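PDB 4OH1: L-iditol 2-dehydrogenase from Clostridium scindens, which probably oxidises L-iditol and related polyols with NAD+, as a member of the zinc-containing alcohol dehydrogenase family. Local coordinates for residues E157-A162 against G186-Q191. Numbering follows the deposited sequence.
Sequences EPLTVA and GMMLVQ. With ZN (zinc ion), chain B.
Beside the meeting of Pro158 with Met188, the carboxylate of Glu157 is held through both oxygens: OE1 binds the zinc ion at 2.1 Å, while OE2 accepts a 2.5 Å hydrogen bond from a water that is itself a zinc ligand. His74 and Glu75 bind the same metal. The contact joins helix 156-168, which carries this zinc ligand, to helix 184-194, the helix that follows strand 176-180 in the Rossmann-type nucleotide-binding fold of the zinc-dependent dehydrogenases; Gly186 fits the last glycine of a GxGxxG pattern at the start of this helix. The short helical segments cross at -60° with their axes 9.4 Å apart, and the packing is mostly apolar, with no hydrogen bond between the two.

Met188, present as selenomethionine, reaches furthest across. An anti chi2 (-177°) carries SE straight out from its helix to the opposing backbone, where it lies 3.7 Å from Leu159 N. From there CE turns to the ring of Pro158, touching CB at 3.9 Å and CG slightly further off, while CD1 of Leu159 meets SE. The Pro158 ring also lies next to Glu75, so the metal site and the dinucleotide-fold helix pack against the same proline. Within helix 156-168, Thr160 OG1 donates to a lone pair of Glu157 O, within the plane of that carbonyl (C=O...OG1 angle 138°), a bond from the residue three places on back to the zinc ligand's carbonyl. Leu185 and Leu192 of helix 184-194 extend the interface at either end of the segment.

The backbones of the two segments come closest at Ala162 and Leu189, CA to CA 5.9 Å; CB of Ala162 also sits 4.0 Å from Met188 CB. Beside it, methyl CD2 of Leu189 lies against the backbone of Ala162, 3.3 Å from its carbonyl O.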
loop_
_atom_site.group_PDB
_atom_site.type_symbol
_atom_site.label_atom_id
_atom_site.label_comp_id
_atom_site.label_asym_id
_atom_site.label_seq_id
_atom_site.Cartn_x
_atom_site.Cartn_y
_atom_site.Cartn_z
ATOM N N GLU A 157 18.865 17.343 -3.341
ATOM C CA GLU A 157 19.254 15.928 -3.256
ATOM C C GLU A 157 19.122 15.435 -1.815
ATOM O O GLU A 157 18.591 14.360 -1.580
ATOM C CB GLU A 157 20.655 15.642 -3.808
ATOM C CG GLU A 157 21.074 14.119 -3.774
ATOM C CD GLU A 157 21.600 13.676 -2.426
ATOM O OE1 GLU A 157 22.035 14.562 -1.660
ATOM O OE2 GLU A 157 21.524 12.469 -2.075
ATOM N N PRO A 158 19.619 16.183 -0.849
ATOM C CA PRO A 158 19.404 15.644 0.487
ATOM C C PRO A 158 17.916 15.579 0.892
ATOM O O PRO A 158 17.538 14.653 1.604
ATOM C CB PRO A 158 20.197 16.562 1.392
ATOM C CG PRO A 158 20.513 17.720 0.617
ATOM C CD PRO A 158 20.544 17.295 -0.824
ATOM N N LEU A 159 17.090 16.503 0.405
ATOM C CA LEU A 159 15.629 16.399 0.602
ATOM C C LEU A 159 15.080 15.112 0.030
ATOM O O LEU A 159 14.202 14.511 0.651
ATOM C CB LEU A 159 14.888 17.599 0.076
ATOM C CG LEU A 159 13.435 17.774 0.502
ATOM C CD1 LEU A 159 13.328 18.017 2.065
ATOM C CD2 LEU A 159 12.876 18.941 -0.208
ATOM N N THR A 160 15.589 14.633 -1.112
ATOM C CA THR A 160 15.146 13.330 -1.575
ATOM C C THR A 160 15.436 12.182 -0.603
ATOM O O THR A 160 14.706 11.197 -0.566
ATOM C CB THR A 160 15.750 12.906 -2.928
ATOM O OG1 THR A 160 17.173 12.689 -2.792
ATOM C CG2 THR A 160 15.475 13.950 -4.036
ATOM N N VAL A 161 16.584 12.227 0.065
ATOM C CA VAL A 161 16.913 11.247 1.051
ATOM C C VAL A 161 15.974 11.344 2.262
ATOM O O VAL A 161 15.488 10.370 2.788
ATOM C CB VAL A 161 18.372 11.426 1.524
ATOM C CG1 VAL A 161 18.655 10.474 2.668
ATOM C CG2 VAL A 161 19.345 11.119 0.392
ATOM N N ALA A 162 15.710 12.557 2.692
ATOM C CA ALA A 162 14.802 12.765 3.756
ATOM C C ALA A 162 13.382 12.339 3.385
ATOM O O ALA A 162 12.705 11.687 4.216
ATOM C CB ALA A 162 14.852 14.204 4.172
ATOM N N GLY A 186 18.257 15.599 9.732
ATOM C CA GLY A 186 17.398 15.661 10.885
ATOM C C GLY A 186 16.415 16.805 10.829
ATOM O O GLY A 186 15.239 16.610 11.102
HETATM N N MSE A 187 16.899 18.002 10.490
HETATM C CA MSE A 187 16.063 19.185 10.473
HETATM C C MSE A 187 15.081 19.059 9.321
HETATM O O MSE A 187 13.916 19.376 9.441
HETATM C CB MSE A 187 16.891 20.445 10.307
HETATM C CG MSE A 187 17.815 20.767 11.477
HETATM SE SE MSE A 187 16.873 20.732 13.227
HETATM C CE MSE A 187 17.158 18.875 13.760
HETATM N N MSE A 188 15.506 18.532 8.204
HETATM C CA MSE A 188 14.558 18.300 7.108
HETATM C C MSE A 188 13.466 17.268 7.483
HETATM O O MSE A 188 12.325 17.432 7.087
HETATM C CB MSE A 188 15.274 17.808 5.853
HETATM C CG MSE A 188 16.271 18.816 5.346
HETATM SE SE MSE A 188 17.195 18.320 3.656
HETATM C CE MSE A 188 18.989 18.883 4.297
ATOM N N LEU A 189 13.840 16.203 8.187
ATOM C CA LEU A 189 12.853 15.242 8.698
ATOM C C LEU A 189 11.881 15.905 9.702
ATOM O O LEU A 189 10.712 15.582 9.732
ATOM C CB LEU A 189 13.528 14.059 9.327
ATOM C CG LEU A 189 14.183 13.145 8.286
ATOM C CD1 LEU A 189 15.074 12.149 9.005
ATOM C CD2 LEU A 189 13.134 12.438 7.426
ATOM N N VAL A 190 12.345 16.836 10.504
ATOM C CA VAL A 190 11.433 17.520 11.396
ATOM C C VAL A 190 10.356 18.217 10.550
ATOM O O VAL A 190 9.138 18.072 10.794
ATOM C CB VAL A 190 12.111 18.523 12.334
ATOM C CG1 VAL A 190 11.105 19.402 13.012
ATOM C CG2 VAL A 190 12.933 17.795 13.410
ATOM N N GLN A 191 10.785 18.976 9.555
ATOM C CA GLN A 191 9.854 19.729 8.718
ATOM C C GLN A 191 8.929 18.804 7.954
ATOM O O GLN A 191 7.732 19.090 7.837
ATOM C CB GLN A 191 10.580 20.677 7.792
ATOM C CG GLN A 191 11.282 21.812 8.568
ATOM C CD GLN A 191 11.734 22.978 7.719
ATOM O OE1 GLN A 191 11.140 23.259 6.686
ATOM N NE2 GLN A 191 12.735 23.715 8.197
HETATM ZN ZN ZN B . 23.494 14.335 -0.169
HETATM O O HOH W 1 23.228 11.971 -0.373
HETATM O O HOH W 2 22.184 13.637 1.706
#